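Local coordinates for protein terminal oxygenase component of carbazole 1,9a-dioxygenase (Sphingomonas, PDB 3GKQ) that probably catalyses the angular dioxygenation of carbazole as a Rieske non-heme iron terminal oxygenase that receives its electrons from a ferredoxin, at residues A[160-165]-A[299-305]; A[194-199]-A[321-326]; A[257-262]-A[273-279]. All coordinates share one frame; numbering follows the deposited sequence.

How the contacts relate
From the N terminus, the chain first supplies 160-165, on the edge strand of the catalytic domain's antiparallel sheet, and then 194-199, the short helix 194-198 and the residue after it. Contact 3 is the first to close, joining 257-262 to 273-279 across a short hairpin. Next, 299-305 returns to 160-165 and completes contact 1; 321-326 then meets 194-199 as contact 2. Contact 3 is therefore nested inside both larger loops, while contacts 1 and 2 cross. Physically they adjoin: Leu301 of contact 1 packs on Trp322 of contact 2 and Pro277 of contact 3, and Asn199 bonds to Lys257 and Asp278. Together they tie the sheet to helix 308-328 and helix 194-198.

Contact 1: A[160-165]-A[299-305]; sequences DLAVHG and QMLGRRV
Val163 and Met300 are brought together by their torsions: Val163 CG1 stands trans to its own nitrogen, and Met300 folds in two steps. Its chi2 (-54°) bends the chain so that Met300 SD lies 3.8 Å from Gly165 CA, where any CB would collide with the sulfur and with Gln299 O; chi3 (-71°) then turns Met300 CE onto Val163 CG1 at 3.5 Å, the methionine chain crossing the valine at about a right angle.

The backbones pair antiparallel, their axes 157° apart, and hydrogen-bonded pairs occur at Ala162-Arg303 and His164-Leu301. Leu301 N gives His164 O a nearly straight bond of 2.7 Å; the return bond, His164 N to Leu301 O, is longer at 3.1 Å. Val305 N to Asp160 O (2.7 Å) extends the pairing past the strand end. There Ala162 CB touches Val305 CG2 at 3.8 Å, and Arg304, extended from CG to NE, reaches Asp160 in a salt bridge whose carboxylate position is less sure.

This is the edge pairing of the Bet v 1-like catalytic domain's antiparallel sheet: strand 161-170 is outermost within the chain, and strand 294-304 pairs on its other side with 282-289. Helix 308-328 lies across the face bearing His164, Leu301 and Arg303, through Phe314, Phe318, Trp322 and a salt bridge from Arg303 to Glu317; on the reverse face Met300 packs against Phe284 and Trp286 of strand 282-289.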
# COMPACT_ATOMS: atom_id res chain seq x y z
N ASP A 160 -22.26 2.32 42.67
CA ASP A 160 -23.54 1.78 42.23
C ASP A 160 -23.80 1.83 40.72
O ASP A 160 -24.92 1.55 40.27
CB ASP A 160 -24.67 2.52 42.95
CG ASP A 160 -24.75 3.99 42.57
OD1 ASP A 160 -23.68 4.61 42.40
OD2 ASP A 160 -25.87 4.52 42.46
N LEU A 161 -22.78 2.15 39.94
CA LEU A 161 -22.94 2.24 38.50
C LEU A 161 -22.60 0.92 37.80
O LEU A 161 -21.45 0.50 37.78
CB LEU A 161 -22.05 3.36 37.94
CG LEU A 161 -22.44 4.16 36.69
CD1 LEU A 161 -21.33 4.04 35.66
CD2 LEU A 161 -23.77 3.70 36.12
N ALA A 162 -23.62 0.26 37.26
CA ALA A 162 -23.42 -0.99 36.54
C ALA A 162 -23.00 -0.59 35.13
O ALA A 162 -23.66 0.24 34.51
CB ALA A 162 -24.71 -1.79 36.50
N VAL A 163 -21.92 -1.18 34.63
CA VAL A 163 -21.42 -0.84 33.31
C VAL A 163 -21.18 -2.02 32.37
O VAL A 163 -20.69 -3.07 32.79
CB VAL A 163 -20.09 -0.05 33.43
CG1 VAL A 163 -19.54 0.28 32.05
CG2 VAL A 163 -20.32 1.23 34.22
N HIS A 164 -21.55 -1.83 31.11
CA HIS A 164 -21.37 -2.84 30.07
C HIS A 164 -21.00 -2.08 28.79
O HIS A 164 -21.33 -0.90 28.65
CB HIS A 164 -22.66 -3.63 29.84
CG HIS A 164 -23.10 -4.42 31.03
ND1 HIS A 164 -22.35 -5.46 31.54
CD2 HIS A 164 -24.18 -4.30 31.83
CE1 HIS A 164 -22.96 -5.95 32.60
NE2 HIS A 164 -24.07 -5.26 32.80
N GLY A 165 -20.31 -2.74 27.87
CA GLY A 165 -19.93 -2.06 26.65
C GLY A 165 -19.36 -2.96 25.57
O GLY A 165 -19.33 -4.18 25.71
N GLN A 299 -17.54 1.82 23.51
CA GLN A 299 -18.85 2.34 23.89
C GLN A 299 -19.33 1.69 25.18
O GLN A 299 -19.59 0.49 25.19
CB GLN A 299 -19.87 2.05 22.80
CG GLN A 299 -19.59 2.69 21.47
CD GLN A 299 -20.44 2.10 20.36
OE1 GLN A 299 -20.21 0.97 19.93
NE2 GLN A 299 -21.43 2.86 19.91
N MET A 300 -19.47 2.48 26.24
CA MET A 300 -19.93 1.94 27.52
C MET A 300 -21.27 2.55 27.90
O MET A 300 -21.51 3.74 27.72
CB MET A 300 -18.93 2.25 28.64
CG MET A 300 -17.47 1.92 28.33
SD MET A 300 -17.19 0.24 27.80
CE MET A 300 -17.47 -0.65 29.34
N LEU A 301 -22.16 1.71 28.43
CA LEU A 301 -23.47 2.17 28.89
C LEU A 301 -23.54 1.88 30.39
O LEU A 301 -23.24 0.77 30.83
CB LEU A 301 -24.60 1.44 28.17
CG LEU A 301 -24.83 1.80 26.69
CD1 LEU A 301 -26.09 1.13 26.21
CD2 LEU A 301 -24.93 3.31 26.52
N GLY A 302 -23.92 2.89 31.16
CA GLY A 302 -24.00 2.70 32.59
C GLY A 302 -25.39 2.98 33.13
O GLY A 302 -26.13 3.79 32.58
N ARG A 303 -25.73 2.28 34.21
CA ARG A 303 -27.03 2.46 34.86
C ARG A 303 -26.86 2.30 36.36
O ARG A 303 -26.28 1.31 36.83
CB ARG A 303 -28.05 1.45 34.36
CG ARG A 303 -29.35 1.45 35.18
CD ARG A 303 -30.37 0.45 34.66
NE ARG A 303 -31.00 0.91 33.43
CZ ARG A 303 -31.77 0.16 32.65
NH1 ARG A 303 -32.01 -1.11 32.98
NH2 ARG A 303 -32.31 0.68 31.55
N ARG A 304 -27.37 3.27 37.11
CA ARG A 304 -27.31 3.23 38.57
C ARG A 304 -28.16 2.04 39.03
O ARG A 304 -29.33 1.95 38.68
CB ARG A 304 -27.85 4.54 39.14
CG ARG A 304 -28.02 4.53 40.65
CD ARG A 304 -28.47 5.89 41.17
NE ARG A 304 -28.68 5.85 42.62
CZ ARG A 304 -28.96 6.92 43.36
NH1 ARG A 304 -29.05 8.12 42.80
NH2 ARG A 304 -29.14 6.78 44.67
N VAL A 305 -27.56 1.14 39.80
CA VAL A 305 -28.27 -0.04 40.28
C VAL A 305 -28.20 -0.19 41.81
O VAL A 305 -27.20 0.17 42.43
CB VAL A 305 -27.70 -1.32 39.62
CG1 VAL A 305 -28.25 -2.56 40.29
CG2 VAL A 305 -28.06 -1.34 38.15

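Contact 2: A[194-199]-A[321-326]; sequences ILLDGN and KWVELA
Leu325 is the main bump of this helix-helix packing, both its methyls pushed into the surface of helix 194-198. Its CD2 settles in a hollow floored by backbone: Leu195 CA lies 3.4 Å from Leu325 CD2, Ile194 O is nearly as near, and Ile194 CG1 walls one side at 3.7 Å. At Gly198 a CB would press tightly on Leu325 CD2. Leu195 projects back, crossing Leu325 at about a right angle, with its CD1 3.7 Å from Leu325 CD1 and also near the edge of the Trp322 ring at CZ3; its other methyl, CD2, reaches Ala326 CB at 4.3 Å. The contact joins helix 194-198, which follows the iron ligand His190 (its side chain about 8 Å from that of Leu195), to helix 308-328; the segment axes lie 122° apart.

Above this apolar patch, Asn199 has CG trans to its nitrogen (chi1 -168°), which carries the amide to the rim of the indole. The amide meets the ring at its edge, its plane turned 76° from the ring's, with Asn199 ND2 3.8 Å from Trp322 CH2. Lys321, fully extended, lays CD over one face of the same indole, toward its rim. Lys321 NZ donates to a water 2.7 Å away that in turn donates to Gly198 O; its approach to Asn199 OD1 is short and less certain.

Asn199 also binds Lys257 through OD1 and Asp278 through ND2, so an alanine here would probably leave both without this mate and open a gap beside the indole edge. No hydrogen bond joins the segments directly: aliphatic packing with the indole edge makes most of the interface, so its fit rests on shape, and the one polar link between the segments is water-mediated.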
# COMPACT_ATOMS: atom_id res chain seq x y z
N ILE A 194 -32.89 4.20 13.82
CA ILE A 194 -33.99 3.36 14.28
C ILE A 194 -34.27 3.59 15.76
O ILE A 194 -35.33 3.24 16.26
CB ILE A 194 -33.68 1.86 14.08
CG1 ILE A 194 -32.36 1.50 14.76
CG2 ILE A 194 -33.63 1.53 12.59
CD1 ILE A 194 -32.03 0.01 14.74
N LEU A 195 -33.31 4.20 16.46
CA LEU A 195 -33.47 4.47 17.88
C LEU A 195 -34.56 5.51 18.15
O LEU A 195 -35.19 5.49 19.21
CB LEU A 195 -32.16 4.97 18.48
CG LEU A 195 -32.27 5.50 19.92
CD1 LEU A 195 -32.59 4.34 20.87
CD2 LEU A 195 -30.97 6.19 20.33
N LEU A 196 -34.76 6.42 17.20
CA LEU A 196 -35.74 7.49 17.35
C LEU A 196 -37.16 6.98 17.58
O LEU A 196 -37.75 7.23 18.63
CB LEU A 196 -35.69 8.41 16.12
CG LEU A 196 -34.28 8.92 15.80
CD1 LEU A 196 -34.34 9.94 14.67
CD2 LEU A 196 -33.64 9.54 17.05
N ASP A 197 -37.72 6.26 16.61
CA ASP A 197 -39.06 5.71 16.77
C ASP A 197 -38.96 4.57 17.79
O ASP A 197 -39.86 4.39 18.61
CB ASP A 197 -39.60 5.16 15.45
CG ASP A 197 -40.04 6.25 14.50
OD1 ASP A 197 -40.06 7.44 14.90
OD2 ASP A 197 -40.39 5.93 13.35
N GLY A 198 -37.86 3.83 17.71
CA GLY A 198 -37.64 2.71 18.61
C GLY A 198 -37.69 3.01 20.09
O GLY A 198 -37.91 2.11 20.90
N ASN A 199 -37.47 4.26 20.48
CA ASN A 199 -37.50 4.60 21.89
C ASN A 199 -38.12 5.96 22.17
O ASN A 199 -37.83 6.59 23.19
CB ASN A 199 -36.08 4.52 22.48
CG ASN A 199 -36.08 4.57 24.00
OD1 ASN A 199 -36.89 3.92 24.66
ND2 ASN A 199 -35.15 5.33 24.57
N LYS A 321 -31.34 -5.43 23.91
CA LYS A 321 -31.94 -4.25 23.30
C LYS A 321 -31.01 -3.13 22.85
O LYS A 321 -30.90 -2.83 21.66
CB LYS A 321 -32.99 -3.68 24.26
CG LYS A 321 -33.74 -2.46 23.74
CD LYS A 321 -34.77 -1.99 24.77
CE LYS A 321 -35.65 -0.87 24.23
NZ LYS A 321 -36.70 -0.46 25.22
N TRP A 322 -30.34 -2.51 23.81
CA TRP A 322 -29.47 -1.38 23.56
C TRP A 322 -28.29 -1.54 22.60
O TRP A 322 -27.94 -0.60 21.89
CB TRP A 322 -28.99 -0.82 24.89
CG TRP A 322 -30.15 -0.46 25.76
CD1 TRP A 322 -30.44 -0.97 26.99
CD2 TRP A 322 -31.20 0.47 25.45
NE1 TRP A 322 -31.61 -0.42 27.47
CE2 TRP A 322 -32.10 0.47 26.54
CE3 TRP A 322 -31.47 1.30 24.35
CZ2 TRP A 322 -33.25 1.27 26.57
CZ3 TRP A 322 -32.61 2.10 24.38
CH2 TRP A 322 -33.49 2.07 25.48
N VAL A 323 -27.68 -2.73 22.55
CA VAL A 323 -26.56 -2.93 21.65
C VAL A 323 -26.95 -2.69 20.19
O VAL A 323 -26.30 -1.92 19.49
CB VAL A 323 -25.96 -4.36 21.80
CG1 VAL A 323 -25.06 -4.68 20.62
CG2 VAL A 323 -25.16 -4.45 23.09
N GLU A 324 -28.03 -3.33 19.73
CA GLU A 324 -28.46 -3.18 18.35
C GLU A 324 -29.28 -1.92 18.06
O GLU A 324 -29.21 -1.37 16.96
CB GLU A 324 -29.27 -4.40 17.89
CG GLU A 324 -28.47 -5.69 17.79
CD GLU A 324 -27.22 -5.56 16.93
OE1 GLU A 324 -27.25 -4.79 15.93
OE2 GLU A 324 -26.22 -6.24 17.24
N LEU A 325 -30.05 -1.47 19.04
CA LEU A 325 -30.90 -0.29 18.86
C LEU A 325 -30.14 1.04 18.93
O LEU A 325 -30.44 1.98 18.19
CB LEU A 325 -32.01 -0.28 19.91
CG LEU A 325 -33.44 0.16 19.53
CD1 LEU A 325 -34.04 0.89 20.73
CD2 LEU A 325 -33.44 1.08 18.32
N ALA A 326 -29.17 1.12 19.84
CA ALA A 326 -28.42 2.36 20.02
C ALA A 326 -26.94 2.30 19.64
O ALA A 326 -26.50 2.98 18.72
CB ALA A 326 -28.57 2.84 21.46
O HOH W 1 -37.81 1.71 23.98

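Contact 3: A[257-262]-A[273-279]; sequences KMVAIS and VDPFPDP
Val259 and Ala260 sit at the centre of this contact, against the loop carrying Pro275 and Phe276. Ala260 N gives Pro275 O a bond of 2.7 Å that lies in the carbonyl plane and is nearly straight (168° at the hydrogen). Val259 straddles the same region: CG2 approaches Phe276 CD2 at 3.7 Å, while CG1 reaches toward Pro279 CD at 4.0 Å. Ala260 CB meets Val273 CG1 at 3.9 Å; away from that methyl, Ile261 CD1 packs on the Pro275 ring at CD.

Toward the strands, Asp274 O accepts Ser262 N at 2.8 Å and, weakly, Ile261 N. Two residues thus face one, a classic beta bulge, and the bond from Asp274 N to Ser262 O completes the antiparallel pair. Positive phi and psi at Ala260 (51° and 52°) turn the chain into this bulge, and cis peptides before Pro275 and Pro277 shape the opposing segment.

At the far end, extended Lys257 brings NZ to Asp278 OD2 at 2.9 Å, nearly along the C-O axis, and a water links the same NZ to Asp278 OD1. Asn199, just past helix 194-198, bonds directly to both partners, and Thr280 binds Asp278 OD1. Thr282 likewise holds Asp274 OD1, while Phe330 meets the ring of Phe276, whose side chain lies about 7 Å from the iron(II) ion.

The chemistry thus divides: backbone bonds hold the loop at the end where Phe276 and Val273 come near the iron site, while at the other end buried Asp278 is met by Lys257, Asn199, Thr280 and a water, and the neighbouring lysine would be expected to favour its ionised form.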
# COMPACT_ATOMS: atom_id res chain seq x y z
N LYS A 257 -39.18 11.22 25.25
CA LYS A 257 -37.99 10.89 26.05
C LYS A 257 -36.87 11.87 25.72
O LYS A 257 -36.39 11.92 24.58
CB LYS A 257 -37.53 9.46 25.78
CG LYS A 257 -38.48 8.41 26.31
CD LYS A 257 -37.86 7.02 26.25
CE LYS A 257 -38.77 5.98 26.88
NZ LYS A 257 -38.13 4.65 26.95
N MET A 258 -36.47 12.65 26.71
CA MET A 258 -35.41 13.64 26.55
C MET A 258 -34.05 13.07 26.93
O MET A 258 -33.82 12.68 28.08
CB MET A 258 -35.72 14.87 27.42
CG MET A 258 -37.15 15.36 27.31
SD MET A 258 -37.63 15.71 25.61
CE MET A 258 -37.05 17.40 25.44
N VAL A 259 -33.14 13.04 25.96
CA VAL A 259 -31.79 12.52 26.19
C VAL A 259 -30.74 13.53 25.77
O VAL A 259 -31.07 14.59 25.23
CB VAL A 259 -31.56 11.21 25.41
CG1 VAL A 259 -32.41 10.09 25.99
CG2 VAL A 259 -31.87 11.41 23.94
N ALA A 260 -29.48 13.20 26.00
CA ALA A 260 -28.38 14.10 25.64
C ALA A 260 -28.65 15.49 26.19
O ALA A 260 -28.62 16.49 25.46
CB ALA A 260 -28.21 14.15 24.12
N ILE A 261 -28.94 15.54 27.49
CA ILE A 261 -29.21 16.80 28.17
C ILE A 261 -27.89 17.43 28.58
O ILE A 261 -27.73 18.65 28.56
CB ILE A 261 -30.08 16.55 29.43
CG1 ILE A 261 -31.49 16.14 29.00
CG2 ILE A 261 -30.11 17.79 30.31
CD1 ILE A 261 -32.40 15.74 30.14
N SER A 262 -26.93 16.58 28.96
CA SER A 262 -25.62 17.03 29.37
C SER A 262 -24.52 16.24 28.67
O SER A 262 -24.34 15.05 28.95
CB SER A 262 -25.46 16.89 30.88
OG SER A 262 -24.11 17.14 31.26
N VAL A 273 -22.31 11.27 27.61
CA VAL A 273 -23.61 11.77 27.16
C VAL A 273 -24.63 11.34 28.21
O VAL A 273 -24.84 10.14 28.42
CB VAL A 273 -23.98 11.19 25.79
CG1 VAL A 273 -25.28 11.80 25.29
CG2 VAL A 273 -22.85 11.46 24.79
N ASP A 274 -25.24 12.31 28.86
CA ASP A 274 -26.19 12.01 29.93
C ASP A 274 -27.51 12.78 29.85
O ASP A 274 -27.52 14.02 29.84
CB ASP A 274 -25.50 12.28 31.26
CG ASP A 274 -26.24 11.69 32.43
OD1 ASP A 274 -26.86 10.62 32.27
OD2 ASP A 274 -26.19 12.29 33.53
N PRO A 275 -28.64 12.06 29.77
CA PRO A 275 -28.74 10.60 29.72
C PRO A 275 -28.80 10.14 28.27
O PRO A 275 -29.18 10.91 27.39
CB PRO A 275 -30.04 10.33 30.46
CG PRO A 275 -30.90 11.45 29.97
CD PRO A 275 -29.96 12.66 30.04
N PHE A 276 -28.45 8.88 28.01
CA PHE A 276 -28.47 8.36 26.64
C PHE A 276 -28.04 6.90 26.66
O PHE A 276 -27.19 6.51 27.46
CB PHE A 276 -27.51 9.19 25.77
CG PHE A 276 -27.69 8.96 24.30
CD1 PHE A 276 -27.05 7.90 23.66
CD2 PHE A 276 -28.55 9.77 23.56
CE1 PHE A 276 -27.28 7.64 22.31
CE2 PHE A 276 -28.78 9.52 22.20
CZ PHE A 276 -28.15 8.45 21.58
N PRO A 277 -28.64 6.07 25.80
CA PRO A 277 -29.67 6.35 24.79
C PRO A 277 -31.09 6.33 25.37
O PRO A 277 -32.07 6.24 24.63
CB PRO A 277 -29.46 5.23 23.78
CG PRO A 277 -29.15 4.07 24.68
CD PRO A 277 -28.17 4.67 25.68
N ASP A 278 -31.18 6.42 26.69
CA ASP A 278 -32.46 6.41 27.37
C ASP A 278 -32.31 7.20 28.66
O ASP A 278 -31.21 7.29 29.21
CB ASP A 278 -32.89 4.96 27.68
CG ASP A 278 -34.28 4.88 28.30
OD1 ASP A 278 -34.40 5.07 29.53
OD2 ASP A 278 -35.25 4.65 27.55
N PRO A 279 -33.41 7.80 29.15
CA PRO A 279 -33.35 8.58 30.38
C PRO A 279 -32.79 7.80 31.57
O PRO A 279 -32.36 8.39 32.56
CB PRO A 279 -34.81 9.00 30.59
CG PRO A 279 -35.29 9.17 29.18
CD PRO A 279 -34.72 7.94 28.50
O HOH W 2 -37.37 5.26 29.69